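Local coordinates for protein putative glycoside hydrolase (Bacteroides thetaiotaomicron VPI-5482, PDB 3HBZ) that binds calcium ions and may act in carbohydrate metabolism, possibly as a glycoside hydrolase, at residues Ile43-Glu49 with Gly63-His69; Asn31-Val37 with Lys86-Ile92; Gly55-Pro60 with Gln73-Ala79. One frame throughout, in Å; residues are numbered along the deposited sequence.

Contact 1: residues Ile43-Glu49 with Gly63-His69; sequences ISSLAPE and GTARDFH
F68 overlaps L46 and P48 with its ring: CD2 is 3.9 Å from L46 CB and CZ 3.5 Å from P48 CG, with chi1 m (-75°) carrying the ring there. The two segments, I43-E49 and G63-H69, run antiparallel as irregular loops, CA pairs I43-F68, S44-D67, S45-R66, A47-A65 and E49-G63 standing 4.0-5.6 Å apart. Just one antiparallel bridge forms, the hydrogen-bonded pair L46-R66: R66 N to L46 O is 2.8 Å, while L46 N to R66 O is weak at 3.0 Å. F68 N to I43 O (3.0 Å) and G63 N to P48 O (2.9 Å) tie the ends. These two loops cover the V89/V91 face of a small five-stranded mixed sheet, I43, L46 and F68 resting on V91 and F68 also on V89. G63 sits at phi 86°, where a CB would jam against the preceding carbonyl. At D67, OD1 accepts from H69 N (3.1 Å), an Asx turn, and from H69 ND1 (2.7 Å). I43 CG1 lies 4.1 Å from the H69 ring centroid, a CH-pi contact over its face.

Contact 2: residues Asn31-Val37 with Lys86-Ile92; sequences NSINIFV and KYTVSVI. With CAC (cacodylate ion), chain G.
N31 begins the pairing in a loop, with phi/psi -138/17. Its ND2 donates to K86 O (3.1 Å), its O accepts from T88 N (3.0 Å), and its N holds O1 of a cacodylate ion at 2.8 Å, an ion probably left from the crystallisation liquor and also bound by T29. From S32 to F36 the backbone is extended and runs parallel to K86-I92, the axes 4.6 Å apart and their directions 21° apart. The register is S32-T88, I33-V89, N34-S90, I35-V91 and F36-I92, CA-CA 4.7-5.0 Å. S32, N34 and F36 share one face with T88, S90 and I92; I33 and I35 share the other with V89 and V91. I33 N reaches T88 O (3.0 Å) and S90 N reaches I33 O (2.9 Å), while I33 CB lies 4.1 Å from V89 CG2. N34 ND2 approaches I92 CD1 to 3.8 Å. At I35 the pattern repeats: N to S90 O is 2.9 Å and I92 N to I35 O 2.8 Å. Its m,t side chain puts CD1 3.7 Å from V89 CG1 and also touches C15 of strand 12-16. F36, chi1 m, brings CD2 to 3.7 Å from I92 CB, and I92 CG1 makes an off-centre CH-pi contact 4.3 Å from the F36 ring centroid. V37 finishes the run, N to I92 O 3.0 Å. Bonding from one residue to two neighbours of its partner, as I33 does with T88 and S90, is the signature of parallel strands; here they are the parallel pair in a five-stranded mixed beta-sheet.

Contact 3: residues Gly55-Pro60 with Gln73-Ala79; sequences GATIDP and QYTVTAA
An antiparallel strand pair at the edge of the five-stranded mixed sheet joins G55-P60 to Q73-A79, the short strand 57-59 being outermost. Its axis passes 4.6 Å from that of 73-77, their directions 154° apart. T57-T77 and D59-T75 are hydrogen-bonded pairs, each bonded both ways with N to O distances of 2.8-2.9 Å; between them I58-V76 is a non-hydrogen-bonded pair, CA-CA 4.3 Å. I58 is the bump on its face: with chi1 and chi2 both t, it fills the hollow between V76 and Y74, CG1 3.9 Å from V76 CG2 and CD1 3.8 Å from Y74 CD2. F50, L52 and I12 also touch I58. A56 CB sits against the other branch of the valine, 3.9 Å from V76 CG1. P60, after a cis peptide, has its ring beside that of Y74 (chi1 m), CD 3.7 Å from Y74 CD2. T57, D59, T75 and T77 form the other face. G55, at phi 85°, has no CB to collide with A79; an ideal one would lie 3.0 Å from A79 CB. Nearby, a water sits 2.7 Å from T57 OG1 and donates to T77 O at 3.1 Å.

Overall arrangement
Contacts 2 and 3 belong to one five-stranded sheet, in which strands 84-92 and 72-77 are neighbours: Y87 N lies 2.8 Å from Y74 O, a probable hydrogen bond, and V89 CG2 is 3.7 Å from Y74 CD1. Contact 1 meets both. Its centre is about 11 Å from that of contact 2, where F68 CG reaches V91 CG2 at 3.7 Å, and about 17 Å from that of contact 3, where R66 NH1 lies 2.9 Å from Q73 O and R66 makes a cation-pi contact with Y74. A calcium ion held by E9 and K84 lies about 7 Å from the side chain of N31 and 8 Å from that of T75, so contacts 2 and 3 approach it while contact 1 stays distant.

Contact 1: residues Ile43-Glu49 with Gly63-His69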
loop_
_atom_site.group_PDB
_atom_site.type_symbol
_atom_site.label_atom_id
_atom_site.label_comp_id
_atom_site.label_asym_id
_atom_site.label_seq_id
_atom_site.Cartn_x
_atom_site.Cartn_y
_atom_site.Cartn_z
ATOM N N ILE A 43 -4.524 6.085 23.611
ATOM C CA ILE A 43 -4.305 4.704 23.183
ATOM C C ILE A 43 -3.788 3.752 24.292
ATOM O O ILE A 43 -3.438 2.598 23.989
ATOM C CB ILE A 43 -3.405 4.648 21.942
ATOM C CG1 ILE A 43 -1.988 5.120 22.258
ATOM C CG2 ILE A 43 -4.043 5.483 20.815
ATOM C CD1 ILE A 43 -1.020 5.009 21.109
ATOM N N SER A 44 -3.784 4.230 25.551
ATOM C CA SER A 44 -3.283 3.477 26.712
ATOM C C SER A 44 -4.199 2.351 27.134
ATOM O O SER A 44 -3.804 1.515 27.936
ATOM C CB SER A 44 -3.127 4.386 27.953
ATOM O OG SER A 44 -2.163 5.398 27.762
ATOM N N SER A 45 -5.437 2.352 26.658
ATOM C CA SER A 45 -6.403 1.395 27.134
ATOM C C SER A 45 -7.511 1.132 26.132
ATOM O O SER A 45 -8.691 1.157 26.475
ATOM C CB SER A 45 -7.005 1.900 28.449
ATOM O OG SER A 45 -7.795 0.895 29.034
ATOM N N LEU A 46 -7.130 0.804 24.916
ATOM C CA LEU A 46 -8.087 0.464 23.868
ATOM C C LEU A 46 -8.418 -1.020 23.930
ATOM O O LEU A 46 -7.587 -1.849 24.330
ATOM C CB LEU A 46 -7.500 0.818 22.510
ATOM C CG LEU A 46 -7.159 2.285 22.283
ATOM C CD1 LEU A 46 -6.343 2.455 20.982
ATOM C CD2 LEU A 46 -8.431 3.140 22.256
ATOM N N ALA A 47 -9.631 -1.359 23.507
ATOM C CA ALA A 47 -10.162 -2.699 23.682
ATOM C C ALA A 47 -10.743 -3.184 22.348
ATOM O O ALA A 47 -11.960 -3.303 22.194
ATOM C CB ALA A 47 -11.254 -2.697 24.828
ATOM N N PRO A 48 -9.870 -3.451 21.375
ATOM C CA PRO A 48 -10.316 -3.959 20.079
ATOM C C PRO A 48 -11.214 -5.203 20.198
ATOM O O PRO A 48 -10.947 -6.118 21.019
ATOM C CB PRO A 48 -9.002 -4.298 19.348
ATOM C CG PRO A 48 -7.873 -3.732 20.182
ATOM C CD PRO A 48 -8.398 -3.448 21.527
ATOM N N GLU A 49 -12.280 -5.227 19.406
ATOM C CA GLU A 49 -13.146 -6.410 19.283
ATOM C C GLU A 49 -13.059 -7.000 17.884
ATOM O O GLU A 49 -12.998 -6.260 16.895
ATOM C CB GLU A 49 -14.595 -6.077 19.605
ATOM C CG GLU A 49 -14.769 -5.811 21.047
ATOM C CD GLU A 49 -16.171 -5.414 21.395
ATOM O OE1 GLU A 49 -17.050 -5.484 20.499
ATOM O OE2 GLU A 49 -16.355 -5.010 22.560
ATOM N N GLY A 63 -12.069 -7.834 23.015
ATOM C CA GLY A 63 -12.536 -6.834 23.956
ATOM C C GLY A 63 -11.622 -6.663 25.170
ATOM O O GLY A 63 -11.985 -5.966 26.096
ATOM N N THR A 64 -10.451 -7.300 25.183
ATOM C CA THR A 64 -9.476 -7.030 26.250
ATOM C C THR A 64 -8.866 -5.632 26.056
ATOM O O THR A 64 -8.431 -5.294 24.953
ATOM C CB THR A 64 -8.332 -8.074 26.268
ATOM O OG1 THR A 64 -8.878 -9.395 26.400
ATOM C CG2 THR A 64 -7.339 -7.802 27.439
ATOM N N ALA A 65 -8.826 -4.844 27.133
ATOM C CA ALA A 65 -8.209 -3.529 27.124
ATOM C C ALA A 65 -6.697 -3.721 27.186
ATOM O O ALA A 65 -6.204 -4.506 28.006
ATOM C CB ALA A 65 -8.679 -2.651 28.364
ATOM N N ARG A 66 -5.970 -3.002 26.336
ATOM C CA ARG A 66 -4.515 -3.062 26.357
ATOM C C ARG A 66 -3.937 -1.725 26.010
ATOM O O ARG A 66 -4.645 -0.843 25.502
ATOM C CB ARG A 66 -3.991 -4.115 25.384
ATOM C CG ARG A 66 -4.848 -5.369 25.306
ATOM C CD ARG A 66 -4.261 -6.383 24.316
ATOM N NE ARG A 66 -3.094 -7.068 24.862
ATOM C CZ ARG A 66 -2.481 -8.073 24.249
ATOM N NH1 ARG A 66 -2.917 -8.516 23.083
ATOM N NH2 ARG A 66 -1.436 -8.647 24.802
ATOM N N ASP A 67 -2.640 -1.615 26.287
ATOM C CA ASP A 67 -1.846 -0.413 26.044
ATOM C C ASP A 67 -1.171 -0.550 24.680
ATOM O O ASP A 67 -0.285 -1.396 24.500
ATOM C CB ASP A 67 -0.779 -0.254 27.143
ATOM C CG ASP A 67 -0.063 1.079 27.064
ATOM O OD1 ASP A 67 -0.259 1.817 26.060
ATOM O OD2 ASP A 67 0.685 1.404 28.007
ATOM N N PHE A 68 -1.610 0.268 23.722
ATOM C CA PHE A 68 -1.129 0.194 22.351
ATOM C C PHE A 68 -0.050 1.264 22.025
ATOM O O PHE A 68 0.269 1.536 20.870
ATOM C CB PHE A 68 -2.314 0.277 21.396
ATOM C CG PHE A 68 -3.104 -0.995 21.333
ATOM C CD1 PHE A 68 -2.744 -1.995 20.449
ATOM C CD2 PHE A 68 -4.168 -1.223 22.200
ATOM C CE1 PHE A 68 -3.458 -3.186 20.405
ATOM C CE2 PHE A 68 -4.881 -2.421 22.161
ATOM C CZ PHE A 68 -4.536 -3.392 21.269
ATOM N N HIS A 69 0.547 1.840 23.050
ATOM C CA HIS A 69 1.788 2.565 22.842
ATOM C C HIS A 69 2.815 1.719 22.052
ATOM O O HIS A 69 3.534 2.256 21.211
ATOM C CB HIS A 69 2.325 3.071 24.163
ATOM C CG HIS A 69 1.656 4.330 24.613
ATOM N ND1 HIS A 69 0.603 4.338 25.504
ATOM C CD2 HIS A 69 1.849 5.619 24.239
ATOM C CE1 HIS A 69 0.205 5.587 25.688
ATOM N NE2 HIS A 69 0.946 6.383 24.936
HETATM O O HOH W 1 -8.731 -6.660 22.728
#

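Contact 2: residues Asn31-Val37 with Lys86-Ile92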
loop_
_atom_site.group_PDB
_atom_site.type_symbol
_atom_site.label_atom_id
_atom_site.label_comp_id
_atom_site.label_asym_id
_atom_site.label_seq_id
_atom_site.Cartn_x
_atom_site.Cartn_y
_atom_site.Cartn_z
ATOM N N ASN A 31 -0.985 -11.649 9.153
ATOM C CA ASN A 31 -0.526 -11.729 10.540
ATOM C C ASN A 31 -0.451 -10.358 11.253
ATOM O O ASN A 31 0.220 -10.237 12.274
ATOM C CB ASN A 31 0.870 -12.417 10.629
ATOM C CG ASN A 31 0.869 -13.879 10.126
ATOM O OD1 ASN A 31 1.043 -14.131 8.920
ATOM N ND2 ASN A 31 0.757 -14.856 11.071
ATOM N N SER A 32 -1.100 -9.337 10.704
ATOM C CA SER A 32 -1.051 -8.008 11.283
ATOM C C SER A 32 -2.335 -7.262 11.043
ATOM O O SER A 32 -3.065 -7.495 10.042
ATOM C CB SER A 32 0.138 -7.189 10.752
ATOM O OG SER A 32 -0.061 -6.773 9.406
ATOM N N ILE A 33 -2.624 -6.398 12.001
ATOM C CA ILE A 33 -3.702 -5.409 11.899
ATOM C C ILE A 33 -3.150 -4.021 12.247
ATOM O O ILE A 33 -2.439 -3.888 13.227
ATOM C CB ILE A 33 -4.828 -5.724 12.836
ATOM C CG1 ILE A 33 -5.279 -7.185 12.643
ATOM C CG2 ILE A 33 -6.021 -4.715 12.598
ATOM C CD1 ILE A 33 -6.541 -7.590 13.335
ATOM N N ASN A 34 -3.445 -3.016 11.408
ATOM C CA ASN A 34 -3.149 -1.607 11.691
ATOM C C ASN A 34 -4.488 -0.892 11.839
ATOM O O ASN A 34 -5.319 -0.899 10.923
ATOM C CB ASN A 34 -2.299 -0.941 10.583
ATOM C CG ASN A 34 -0.779 -1.282 10.683
ATOM O OD1 ASN A 34 -0.387 -2.415 10.526
ATOM N ND2 ASN A 34 0.037 -0.295 10.977
ATOM N N ILE A 35 -4.691 -0.312 13.008
ATOM C CA ILE A 35 -5.903 0.402 13.383
ATOM C C ILE A 35 -5.539 1.896 13.397
ATOM O O ILE A 35 -4.517 2.268 13.939
ATOM C CB ILE A 35 -6.324 -0.004 14.810
ATOM C CG1 ILE A 35 -6.653 -1.516 14.841
ATOM C CG2 ILE A 35 -7.533 0.831 15.290
ATOM C CD1 ILE A 35 -6.871 -2.133 16.232
ATOM N N PHE A 36 -6.353 2.740 12.782
ATOM C CA PHE A 36 -6.062 4.176 12.698
ATOM C C PHE A 36 -7.063 5.023 13.502
ATOM O O PHE A 36 -8.282 4.944 13.284
ATOM C CB PHE A 36 -6.073 4.654 11.228
ATOM C CG PHE A 36 -5.033 3.979 10.351
ATOM C CD1 PHE A 36 -5.266 2.710 9.844
ATOM C CD2 PHE A 36 -3.846 4.608 10.045
ATOM C CE1 PHE A 36 -4.352 2.105 9.033
ATOM C CE2 PHE A 36 -2.907 3.987 9.212
ATOM C CZ PHE A 36 -3.152 2.730 8.747
ATOM N N VAL A 37 -6.537 5.861 14.400
ATOM C CA VAL A 37 -7.367 6.755 15.198
ATOM C C VAL A 37 -6.865 8.197 15.061
ATOM O O VAL A 37 -5.744 8.437 14.619
ATOM C CB VAL A 37 -7.379 6.303 16.679
ATOM C CG1 VAL A 37 -7.831 4.876 16.756
ATOM C CG2 VAL A 37 -5.994 6.468 17.329
ATOM N N LYS A 86 -0.382 -16.068 15.101
ATOM C CA LYS A 86 -0.144 -14.872 15.875
ATOM C C LYS A 86 -0.355 -13.659 15.002
ATOM O O LYS A 86 0.145 -13.599 13.885
ATOM C CB LYS A 86 1.308 -14.881 16.406
ATOM C CG LYS A 86 1.485 -14.289 17.771
ATOM C CD LYS A 86 2.726 -14.920 18.521
ATOM C CE LYS A 86 4.061 -14.652 17.803
ATOM N NZ LYS A 86 5.289 -15.233 18.496
ATOM N N TYR A 87 -1.089 -12.689 15.524
ATOM C CA TYR A 87 -1.244 -11.404 14.885
ATOM C C TYR A 87 -0.593 -10.348 15.747
ATOM O O TYR A 87 -0.727 -10.409 16.971
ATOM C CB TYR A 87 -2.717 -11.063 14.765
ATOM C CG TYR A 87 -3.488 -11.756 13.671
ATOM C CD1 TYR A 87 -4.038 -13.007 13.865
ATOM C CD2 TYR A 87 -3.767 -11.104 12.473
ATOM C CE1 TYR A 87 -4.782 -13.618 12.874
ATOM C CE2 TYR A 87 -4.526 -11.700 11.482
ATOM C CZ TYR A 87 -5.058 -12.939 11.702
ATOM O OH TYR A 87 -5.777 -13.557 10.718
ATOM N N THR A 88 0.092 -9.403 15.101
ATOM C CA THR A 88 0.562 -8.171 15.689
ATOM C C THR A 88 -0.419 -7.051 15.380
ATOM O O THR A 88 -0.649 -6.694 14.232
ATOM C CB THR A 88 1.945 -7.784 15.136
ATOM O OG1 THR A 88 2.875 -8.837 15.421
ATOM C CG2 THR A 88 2.476 -6.465 15.750
ATOM N N VAL A 89 -0.969 -6.452 16.429
ATOM C CA VAL A 89 -1.976 -5.430 16.281
ATOM C C VAL A 89 -1.405 -4.111 16.774
ATOM O O VAL A 89 -0.967 -4.006 17.929
ATOM C CB VAL A 89 -3.235 -5.788 17.052
ATOM C CG1 VAL A 89 -4.315 -4.634 16.967
ATOM C CG2 VAL A 89 -3.811 -7.147 16.519
ATOM N N SER A 90 -1.392 -3.138 15.866
ATOM C CA SER A 90 -0.796 -1.845 16.072
ATOM C C SER A 90 -1.867 -0.775 15.903
ATOM O O SER A 90 -2.820 -0.932 15.093
ATOM C CB SER A 90 0.310 -1.612 15.032
ATOM O OG SER A 90 1.365 -2.538 15.142
ATOM N N VAL A 91 -1.707 0.299 16.662
ATOM C CA VAL A 91 -2.566 1.483 16.550
ATOM C C VAL A 91 -1.720 2.669 16.093
ATOM O O VAL A 91 -0.684 2.946 16.674
ATOM C CB VAL A 91 -3.267 1.824 17.896
ATOM C CG1 VAL A 91 -4.031 3.164 17.787
ATOM C CG2 VAL A 91 -4.256 0.694 18.255
ATOM N N ILE A 92 -2.172 3.327 15.035
ATOM C CA ILE A 92 -1.531 4.515 14.483
ATOM C C ILE A 92 -2.371 5.700 14.934
ATOM O O ILE A 92 -3.541 5.804 14.566
ATOM C CB ILE A 92 -1.524 4.487 12.932
ATOM C CG1 ILE A 92 -0.922 3.180 12.376
ATOM C CG2 ILE A 92 -0.802 5.682 12.397
ATOM C CD1 ILE A 92 0.486 3.016 12.741
HETATM AS AS CAC G . 2.030 -10.868 6.503
HETATM O O1 CAC G . 1.078 -10.249 7.817
HETATM O O2 CAC G . 0.861 -10.919 5.186
HETATM C C1 CAC G . 3.284 -9.447 6.016
HETATM C C2 CAC G . 2.866 -12.643 6.785
HETATM O O HOH W 2 3.463 -9.602 12.581
#

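Contact 3: residues Gly55-Pro60 with Gln73-Ala79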
loop_
_atom_site.group_PDB
_atom_site.type_symbol
_atom_site.label_atom_id
_atom_site.label_comp_id
_atom_site.label_asym_id
_atom_site.label_seq_id
_atom_site.Cartn_x
_atom_site.Cartn_y
_atom_site.Cartn_z
ATOM N N GLY A 55 -15.631 -21.132 15.288
ATOM C CA GLY A 55 -15.029 -22.101 16.175
ATOM C C GLY A 55 -13.664 -21.740 16.718
ATOM O O GLY A 55 -13.161 -22.458 17.572
ATOM N N ALA A 56 -13.031 -20.688 16.207
ATOM C CA ALA A 56 -11.721 -20.260 16.723
ATOM C C ALA A 56 -11.854 -19.535 18.056
ATOM O O ALA A 56 -12.918 -19.039 18.415
ATOM C CB ALA A 56 -11.018 -19.331 15.720
ATOM N N THR A 57 -10.742 -19.452 18.784
ATOM C CA THR A 57 -10.654 -18.599 19.936
ATOM C C THR A 57 -9.442 -17.701 19.833
ATOM O O THR A 57 -8.475 -18.002 19.107
ATOM C CB THR A 57 -10.526 -19.415 21.251
ATOM O OG1 THR A 57 -9.369 -20.252 21.169
ATOM C CG2 THR A 57 -11.803 -20.240 21.536
ATOM N N ILE A 58 -9.470 -16.607 20.591
ATOM C CA ILE A 58 -8.374 -15.654 20.562
ATOM C C ILE A 58 -7.903 -15.367 21.997
ATOM O O ILE A 58 -8.699 -15.284 22.926
ATOM C CB ILE A 58 -8.761 -14.372 19.814
ATOM C CG1 ILE A 58 -7.540 -13.458 19.601
ATOM C CG2 ILE A 58 -9.850 -13.620 20.575
ATOM C CD1 ILE A 58 -7.781 -12.263 18.653
ATOM N N ASP A 59 -6.606 -15.217 22.157
ATOM C CA ASP A 59 -5.964 -15.035 23.464
ATOM C C ASP A 59 -5.020 -13.865 23.295
ATOM O O ASP A 59 -4.143 -13.911 22.452
ATOM C CB ASP A 59 -5.177 -16.277 23.845
ATOM C CG ASP A 59 -4.465 -16.153 25.193
ATOM O OD1 ASP A 59 -5.010 -15.538 26.106
ATOM O OD2 ASP A 59 -3.354 -16.693 25.336
ATOM N N PRO A 60 -5.215 -12.789 24.080
ATOM C CA PRO A 60 -6.279 -12.637 25.041
ATOM C C PRO A 60 -7.617 -12.438 24.337
ATOM O O PRO A 60 -7.636 -12.249 23.129
ATOM C CB PRO A 60 -5.867 -11.384 25.837
ATOM C CG PRO A 60 -5.075 -10.621 24.909
ATOM C CD PRO A 60 -4.352 -11.604 24.026
ATOM N N GLN A 73 0.391 -8.355 20.687
ATOM C CA GLN A 73 0.160 -9.615 19.988
ATOM C C GLN A 73 -1.033 -10.393 20.551
ATOM O O GLN A 73 -1.253 -10.452 21.762
ATOM C CB GLN A 73 1.386 -10.526 20.083
ATOM C CG GLN A 73 2.644 -9.970 19.412
ATOM C CD GLN A 73 3.701 -11.020 19.233
ATOM O OE1 GLN A 73 3.505 -12.178 19.597
ATOM N NE2 GLN A 73 4.823 -10.635 18.659
ATOM N N TYR A 74 -1.778 -11.010 19.650
ATOM C CA TYR A 74 -2.842 -11.931 19.970
ATOM C C TYR A 74 -2.621 -13.236 19.227
ATOM O O TYR A 74 -2.152 -13.236 18.092
ATOM C CB TYR A 74 -4.199 -11.396 19.482
ATOM C CG TYR A 74 -4.691 -10.080 20.092
ATOM C CD1 TYR A 74 -4.114 -8.871 19.752
ATOM C CD2 TYR A 74 -5.778 -10.050 20.963
ATOM C CE1 TYR A 74 -4.599 -7.659 20.267
ATOM C CE2 TYR A 74 -6.262 -8.854 21.489
ATOM C CZ TYR A 74 -5.676 -7.660 21.129
ATOM O OH TYR A 74 -6.139 -6.483 21.643
ATOM N N THR A 75 -3.018 -14.340 19.840
ATOM C CA THR A 75 -2.978 -15.646 19.183
ATOM C C THR A 75 -4.393 -16.201 18.980
ATOM O O THR A 75 -5.160 -16.302 19.918
ATOM C CB THR A 75 -2.116 -16.626 20.046
ATOM O OG1 THR A 75 -0.796 -16.124 20.066
ATOM C CG2 THR A 75 -2.078 -18.034 19.490
ATOM N N VAL A 76 -4.682 -16.582 17.747
ATOM C CA VAL A 76 -5.921 -17.220 17.363
ATOM C C VAL A 76 -5.614 -18.712 17.215
ATOM O O VAL A 76 -4.647 -19.109 16.556
ATOM C CB VAL A 76 -6.435 -16.659 16.056
ATOM C CG1 VAL A 76 -7.717 -17.333 15.635
ATOM C CG2 VAL A 76 -6.632 -15.116 16.159
ATOM N N THR A 77 -6.422 -19.525 17.890
ATOM C CA THR A 77 -6.350 -20.962 17.805
ATOM C C THR A 77 -7.601 -21.454 17.126
ATOM O O THR A 77 -8.709 -21.054 17.521
ATOM C CB THR A 77 -6.277 -21.578 19.206
ATOM O OG1 THR A 77 -5.153 -21.016 19.894
ATOM C CG2 THR A 77 -6.159 -23.125 19.116
ATOM N N ALA A 78 -7.414 -22.306 16.113
ATOM C CA ALA A 78 -8.539 -22.949 15.446
ATOM C C ALA A 78 -9.271 -23.861 16.386
ATOM O O ALA A 78 -8.760 -24.228 17.466
ATOM C CB ALA A 78 -8.107 -23.723 14.170
ATOM N N ALA A 79 -10.483 -24.199 15.950
ATOM C CA ALA A 79 -11.399 -25.079 16.655
ATOM C C ALA A 79 -10.719 -26.341 17.020
ATOM O O ALA A 79 -10.947 -26.841 18.101
ATOM C CB ALA A 79 -12.626 -25.405 15.780
HETATM O O HOH W 3 -9.685 -22.662 19.958
#